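Local coordinates for protein putative N-acetylmuramoyl-L-alanine amidase,autolysin cwp6 (Peptoclostridium difficile, PDB 5J72) that probably hydrolyses the amide bond between N-acetylmuramic acid and L-alanine in peptidoglycan, using a zinc-dependent amidase domain and anchoring to the cell wall through CWB2 modules, at residues A[171-176]-A[209-214]; A[293-298]-A[326-331]; A[501-506]-A[512-517]. All blocks are in the same frame, centred on the assembly; numbering follows the deposited sequence.

Contact 1 of 3, residues A[171-176]-A[209-214]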
# COMPACT_ATOMS: atom_id res chain seq x y z
N ILE A 171 -7.84 11.52 7.75
CA ILE A 171 -6.87 10.47 7.68
C ILE A 171 -6.89 9.55 8.90
O ILE A 171 -6.24 8.51 8.85
CB ILE A 171 -5.29 10.97 7.67
CG1 ILE A 171 -5.05 11.81 8.99
CG2 ILE A 171 -5.02 11.76 6.37
CD1 ILE A 171 -3.91 12.86 8.95
N THR A 172 -7.53 9.89 10.01
CA THR A 172 -7.55 8.93 11.13
C THR A 172 -9.00 8.36 11.26
O THR A 172 -9.29 7.62 12.21
CB THR A 172 -7.16 9.62 12.46
OG1 THR A 172 -8.00 10.75 12.62
CG2 THR A 172 -5.64 10.06 12.43
N ALA A 173 -9.86 8.68 10.30
CA ALA A 173 -11.27 8.21 10.29
C ALA A 173 -11.41 6.74 9.95
O ALA A 173 -12.37 6.16 10.40
CB ALA A 173 -12.07 8.99 9.27
N THR A 174 -10.44 6.09 9.21
CA THR A 174 -10.66 4.68 8.84
C THR A 174 -10.85 3.76 9.97
O THR A 174 -11.75 2.93 9.90
CB THR A 174 -9.55 4.17 7.84
OG1 THR A 174 -9.79 4.85 6.62
CG2 THR A 174 -9.61 2.70 7.62
N PRO A 175 -10.05 3.80 11.07
CA PRO A 175 -10.27 2.85 12.17
C PRO A 175 -11.66 3.00 12.85
O PRO A 175 -12.22 2.04 13.37
CB PRO A 175 -9.09 3.15 13.13
CG PRO A 175 -8.03 3.68 12.23
CD PRO A 175 -8.79 4.55 11.25
N LEU A 176 -12.18 4.24 12.85
CA LEU A 176 -13.52 4.43 13.44
C LEU A 176 -14.59 3.92 12.46
O LEU A 176 -15.53 3.26 12.87
CB LEU A 176 -13.73 5.92 13.67
CG LEU A 176 -15.15 6.24 14.30
CD1 LEU A 176 -15.31 5.46 15.64
CD2 LEU A 176 -15.20 7.75 14.62
N ILE A 209 -21.87 10.36 10.93
CA ILE A 209 -20.84 10.80 11.87
C ILE A 209 -19.92 11.66 11.02
O ILE A 209 -19.26 11.23 10.05
CB ILE A 209 -20.10 9.61 12.57
CG1 ILE A 209 -21.06 8.77 13.38
CG2 ILE A 209 -18.95 10.13 13.48
CD1 ILE A 209 -21.72 7.58 12.53
N ILE A 210 -19.89 12.95 11.36
CA ILE A 210 -19.04 13.88 10.66
C ILE A 210 -17.69 13.99 11.40
O ILE A 210 -17.66 14.10 12.63
CB ILE A 210 -19.68 15.28 10.61
CG1 ILE A 210 -20.91 15.26 9.66
CG2 ILE A 210 -18.63 16.25 10.14
CD1 ILE A 210 -21.79 16.46 9.89
N ILE A 211 -16.60 13.92 10.65
CA ILE A 211 -15.25 14.05 11.23
C ILE A 211 -14.80 15.45 10.84
O ILE A 211 -14.74 15.76 9.65
CB ILE A 211 -14.30 12.98 10.68
CG1 ILE A 211 -14.82 11.57 11.04
CG2 ILE A 211 -12.82 13.22 11.24
CD1 ILE A 211 -15.11 11.36 12.51
N GLY A 212 -14.47 16.28 11.82
CA GLY A 212 -14.07 17.64 11.50
C GLY A 212 -14.98 18.62 12.24
O GLY A 212 -16.16 18.33 12.53
N ASP A 213 -14.46 19.80 12.59
CA ASP A 213 -15.33 20.77 13.30
C ASP A 213 -16.16 21.56 12.24
O ASP A 213 -15.98 21.30 11.04
CB ASP A 213 -14.50 21.69 14.24
CG ASP A 213 -13.47 22.60 13.57
OD1 ASP A 213 -13.47 22.69 12.31
OD2 ASP A 213 -12.68 23.24 14.31
N ASP A 214 -17.03 22.52 12.65
CA ASP A 214 -17.89 23.18 11.65
C ASP A 214 -17.13 23.96 10.63
O ASP A 214 -17.69 24.33 9.59
CB ASP A 214 -18.97 24.05 12.30
CG ASP A 214 -18.44 25.14 13.19
OD1 ASP A 214 -19.23 25.67 14.01
OD2 ASP A 214 -17.23 25.47 13.09
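Ala173 is the first residue of 171-176 to meet 209-214: its CB points toward the strand and lies 4.2 Å from CG1 of Ile211. Ala173 CA and Ile211 CA are 7.1 Å apart, the shortest CA-to-CA distance between the segments, and Ala173 CB and Ile211 CG1 meet between the two chains. Leu176 N gives a weak backbone bond to Ala173 O. Helix 174-180 packs against the C-terminal end of strand 207-211 through Leu176 and Ile211, in a parallel sheet of strand order 2-1-3-4, the open alpha/beta arrangement of a CWB2 repeat. Three residues on from Ala173, Leu176 brings its branch to the same isoleucine, with CD2 at 4.2 Å from Ile211 CD1 and the two side chains meeting at a slant. Leu176 CG is anti to the backbone N (chi1 180°), which extends the side chain toward the strand although the CA atoms diverge. Ile211 thus serves two partners with successive atoms of one branch, CG1 for Ala173 and CD1 for Leu176. Val160 and Val162 of the neighbouring strand 158-163 also touch Ile211, while Ile236 of strand 232-236 touches Leu176.

Contact 2 of 3, residues A[293-298]-A[326-331]. With CA (calcium ion), chain D.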
# COMPACT_ATOMS: atom_id res chain seq x y z
N ASP A 293 8.47 15.38 18.69
CA ASP A 293 9.05 14.81 19.92
C ASP A 293 8.07 14.37 20.95
O ASP A 293 8.50 13.88 22.01
CB ASP A 293 10.00 15.81 20.60
CG ASP A 293 11.06 16.32 19.66
OD1 ASP A 293 11.72 15.51 19.01
OD2 ASP A 293 11.22 17.55 19.57
N SER A 294 6.77 14.51 20.74
CA SER A 294 5.88 14.05 21.81
C SER A 294 4.42 14.05 21.29
O SER A 294 4.12 14.73 20.28
CB SER A 294 5.94 15.01 23.00
OG SER A 294 5.44 16.27 22.56
N VAL A 295 3.55 13.32 21.96
CA VAL A 295 2.13 13.50 21.63
C VAL A 295 1.69 14.69 22.55
O VAL A 295 2.35 14.90 23.59
CB VAL A 295 1.30 12.24 21.95
CG1 VAL A 295 1.87 11.04 21.15
CG2 VAL A 295 1.32 11.92 23.46
N PRO A 296 0.64 15.46 22.24
CA PRO A 296 0.20 16.58 23.12
C PRO A 296 -0.18 16.05 24.48
O PRO A 296 -0.50 14.86 24.63
CB PRO A 296 -1.01 17.16 22.35
CG PRO A 296 -0.72 16.77 20.88
CD PRO A 296 -0.17 15.38 21.02
N GLN A 297 -0.20 16.93 25.50
CA GLN A 297 -0.47 16.48 26.85
C GLN A 297 -1.80 15.79 27.02
O GLN A 297 -1.89 14.81 27.77
CB GLN A 297 -0.42 17.72 27.83
CG GLN A 297 -0.48 17.34 29.34
CD GLN A 297 0.68 16.46 29.81
OE1 GLN A 297 1.85 16.69 29.46
NE2 GLN A 297 0.39 15.40 30.58
N GLY A 298 -2.86 16.31 26.38
CA GLY A 298 -4.17 15.69 26.54
C GLY A 298 -4.13 14.25 26.05
O GLY A 298 -4.67 13.35 26.70
N ASP A 326 10.71 7.42 23.40
CA ASP A 326 10.99 7.36 24.82
C ASP A 326 9.73 7.64 25.62
O ASP A 326 9.46 6.94 26.59
CB ASP A 326 12.00 8.44 25.20
CG ASP A 326 12.20 8.42 26.70
OD1 ASP A 326 11.69 9.35 27.40
OD2 ASP A 326 12.83 7.47 27.20
N GLN A 327 8.99 8.70 25.25
CA GLN A 327 7.74 9.08 25.94
C GLN A 327 6.73 7.95 25.93
O GLN A 327 6.22 7.56 26.99
CB GLN A 327 7.12 10.27 25.24
CG GLN A 327 5.84 10.74 25.93
CD GLN A 327 5.15 11.85 25.13
OE1 GLN A 327 4.97 11.75 23.92
NE2 GLN A 327 4.69 12.91 25.79
N ILE A 328 6.47 7.38 24.73
CA ILE A 328 5.45 6.35 24.59
C ILE A 328 5.92 5.00 25.07
O ILE A 328 5.14 4.23 25.66
CB ILE A 328 4.98 6.32 23.11
CG1 ILE A 328 4.39 7.70 22.74
CG2 ILE A 328 3.96 5.15 22.94
CD1 ILE A 328 3.22 8.12 23.69
N SER A 329 7.20 4.67 24.83
CA SER A 329 7.71 3.42 25.34
C SER A 329 7.48 3.31 26.84
O SER A 329 7.30 2.21 27.35
CB SER A 329 9.23 3.35 25.10
OG SER A 329 9.69 2.05 25.44
N LYS A 330 7.54 4.43 27.57
CA LYS A 330 7.35 4.42 29.04
C LYS A 330 5.91 4.11 29.46
O LYS A 330 5.68 3.66 30.59
CB LYS A 330 7.78 5.77 29.60
CG LYS A 330 9.28 5.88 29.61
CD LYS A 330 9.78 7.19 30.15
CE LYS A 330 11.28 7.08 30.23
NZ LYS A 330 11.92 8.39 30.06
N ILE A 331 4.94 4.34 28.55
CA ILE A 331 3.54 4.06 28.94
C ILE A 331 2.91 2.90 28.12
O ILE A 331 1.75 2.60 28.34
CB ILE A 331 2.63 5.33 28.88
CG1 ILE A 331 2.63 5.95 27.45
CG2 ILE A 331 3.12 6.33 29.92
CD1 ILE A 331 1.35 6.81 27.15
CA CA D . 6.78 0.38 28.89
O HOH W 1 7.79 -1.44 28.23
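Gln327 reaches from its helix to the backbone of 293-298 with an extended side chain: CG is anti to the backbone N (chi1 -178°) and the chain stays straight through CD, which carries the amide up to Ser294 and Val295. Gln327 OE1 accepts a hydrogen bond from Val295 N, 2.9 Å away. The bond is nearly straight, 161° at the hydrogen, and the donor lies in the carbonyl plane on a lone pair, with a C=O...N angle of 134°. Gln327 OE1 is also 3.3 Å from Ser294 CA, while Ser294 CB rests against the amide, 3.7 Å from Gln327 NE2. Val295 is set obliquely to the glutamine, and Val295 CG2 is 3.7 Å from Gln327 OE1, so carbon flanks the polar bond. Its other methyl, CG1, turns to Ile328, whose side chain runs at about a right angle to that of Val295; Ile328 CD1 approaches Val295 CG1 to 4.1 Å. Tyr300 touches both Val295 and Gln327, and Ala311 and Tyr313 of strand 308-314 touch Ile328. Farther along the helix, the carbonyl O of Ser329 binds a calcium ion at 2.5 Å, together with Ala332 O and a water. Pro296, next after the bonded Val295, is at the N-cap position of helix 297-306; the Gln327 bond therefore links helix 322-329 to the connection between strand 287-290 and helix 297-306, in the alpha/beta fold of a CWB2 repeat.

Contact 3 of 3, residues A[501-506]-A[512-517]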
# COMPACT_ATOMS: atom_id res chain seq x y z
N MET A 501 15.85 -3.80 -13.17
CA MET A 501 16.91 -3.84 -12.17
C MET A 501 17.51 -5.25 -12.17
O MET A 501 16.77 -6.21 -12.24
CB MET A 501 16.34 -3.57 -10.76
CG MET A 501 15.72 -2.14 -10.61
SD MET A 501 15.34 -1.75 -8.91
CE MET A 501 17.04 -1.59 -8.23
N THR A 502 18.82 -5.40 -12.05
CA THR A 502 19.36 -6.77 -12.02
C THR A 502 18.85 -7.49 -10.75
O THR A 502 18.59 -8.68 -10.79
CB THR A 502 20.91 -6.75 -12.05
OG1 THR A 502 21.37 -5.92 -11.00
CG2 THR A 502 21.47 -6.24 -13.38
N ARG A 503 18.70 -6.76 -9.65
CA ARG A 503 18.11 -7.28 -8.43
C ARG A 503 17.37 -6.13 -7.74
O ARG A 503 17.82 -4.95 -7.85
CB ARG A 503 19.17 -7.87 -7.48
CG ARG A 503 20.15 -6.82 -6.90
CD ARG A 503 21.14 -7.45 -5.86
NE ARG A 503 22.13 -6.47 -5.37
CZ ARG A 503 22.04 -5.91 -4.17
NH1 ARG A 503 21.05 -6.18 -3.35
NH2 ARG A 503 23.00 -5.06 -3.78
N ASP A 504 16.27 -6.42 -7.07
CA ASP A 504 15.56 -5.33 -6.38
C ASP A 504 15.46 -5.68 -4.92
O ASP A 504 14.75 -5.02 -4.16
CB ASP A 504 14.16 -5.11 -6.96
CG ASP A 504 13.42 -6.41 -7.20
OD1 ASP A 504 13.36 -7.25 -6.27
OD2 ASP A 504 12.89 -6.59 -8.31
N THR A 505 16.18 -6.70 -4.51
CA THR A 505 16.22 -7.08 -3.13
C THR A 505 17.60 -7.64 -2.79
O THR A 505 18.45 -7.81 -3.67
CB THR A 505 15.13 -8.17 -2.86
OG1 THR A 505 14.91 -8.21 -1.45
CG2 THR A 505 15.56 -9.50 -3.37
N ASP A 506 17.83 -7.96 -1.52
CA ASP A 506 19.11 -8.53 -1.15
C ASP A 506 19.16 -9.94 -1.68
O ASP A 506 18.35 -10.76 -1.27
CB ASP A 506 19.30 -8.51 0.37
CG ASP A 506 20.69 -8.95 0.81
OD1 ASP A 506 21.64 -8.81 0.04
OD2 ASP A 506 20.81 -9.44 1.94
N GLY A 512 28.37 -12.45 -14.22
CA GLY A 512 27.97 -13.06 -15.47
C GLY A 512 26.47 -13.11 -15.62
O GLY A 512 25.95 -13.06 -16.74
N GLU A 513 25.75 -13.18 -14.50
CA GLU A 513 24.27 -13.16 -14.62
C GLU A 513 23.77 -11.69 -14.94
O GLU A 513 22.89 -11.47 -15.78
CB GLU A 513 23.62 -13.64 -13.31
CG GLU A 513 22.13 -13.78 -13.58
CD GLU A 513 21.33 -14.45 -12.46
OE1 GLU A 513 21.91 -14.81 -11.39
OE2 GLU A 513 20.09 -14.61 -12.69
N ARG A 514 24.37 -10.70 -14.26
CA ARG A 514 24.01 -9.28 -14.49
C ARG A 514 24.30 -8.95 -15.91
O ARG A 514 23.50 -8.26 -16.56
CB ARG A 514 24.82 -8.41 -13.55
CG ARG A 514 24.52 -8.75 -12.08
CD ARG A 514 25.64 -8.25 -11.20
NE ARG A 514 25.57 -8.80 -9.85
CZ ARG A 514 25.27 -8.10 -8.76
NH1 ARG A 514 24.94 -6.81 -8.86
NH2 ARG A 514 25.33 -8.66 -7.57
N THR A 515 25.47 -9.41 -16.43
CA THR A 515 25.78 -9.09 -17.82
C THR A 515 24.88 -9.83 -18.79
O THR A 515 24.45 -9.23 -19.79
CB THR A 515 27.27 -9.41 -18.13
OG1 THR A 515 28.05 -8.86 -17.05
CG2 THR A 515 27.70 -8.73 -19.40
N ALA A 516 24.57 -11.11 -18.53
CA ALA A 516 23.68 -11.85 -19.45
C ALA A 516 22.35 -11.13 -19.53
O ALA A 516 21.78 -11.01 -20.62
CB ALA A 516 23.43 -13.27 -18.94
N LEU A 517 21.87 -10.62 -18.38
CA LEU A 517 20.61 -9.89 -18.35
C LEU A 517 20.71 -8.71 -19.23
O LEU A 517 19.80 -8.44 -20.02
CB LEU A 517 20.26 -9.44 -16.91
CG LEU A 517 18.92 -8.69 -16.79
CD1 LEU A 517 17.77 -9.60 -17.30
CD2 LEU A 517 18.68 -8.33 -15.35
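Thr502 fits against one side of helix 511-521, between Arg514 and Leu517. Its methyl CG2 lies 4.0 Å from Arg514 CB and equally 4.0 Å from Leu517 CD2, and Leu517 CD2 is 3.7 Å from Thr502 CA. Since CG of Leu517 is anti to the backbone N (chi1 -179°), CD2 extends to the threonine backbone. The side chains of Thr502 and Arg514 cross at about a right angle; Thr502 touches CB and CG of Arg514, whose guanidinium lies beyond and bonds elsewhere. Thr502 OG1 hydrogen-bonds to Asp457 OD1, and Arg514 NH1 forms a salt bridge with it. Arg503 NE is 4.5 Å from Arg514 NH2; backbone carbonyls and the Asp457 carboxylate bond to these guanidinium groups, which probably offsets the like charges. Arg503 NE bonds to Pro458 O and NH2 to Gly459 O. Arg503 NH1 bonds to Thr505 O at 3.1 Å, the oxygen almost in the guanidinium plane, the nitrogen above the carbonyl plane. These arginines tie residues 457-460 to the loop and helix. Arg514 NH2 bonds to Met509 O and the carbonyl of the zinc ligand His460, and the Arg514 side chain is about 9 Å from the zinc ion, consistent with a second shell of an Amidase_3 metal site.

Overall arrangement
The three contacts follow one another along the chain, each closing before the next begins. Contacts 1 and 2 belong to the wall-binding part, with centres about 23 Å apart and nearest atoms about 11 Å apart. Each lies at a different four-stranded parallel sheet of order 2-1-3-4, contact 1 at strand 207-211 and contact 2 beside strand 308-314, consistent with repeated CWB2 folds. Contact 3 lies in the amidase domain, in the loop after strand 498-501 and on helix 511-521. Its centre is about 46 Å from that of contact 1 and about 45 Å from that of contact 2, although helix 404-409 of the third CWB2 range touches its loop at Asp504 and Thr505.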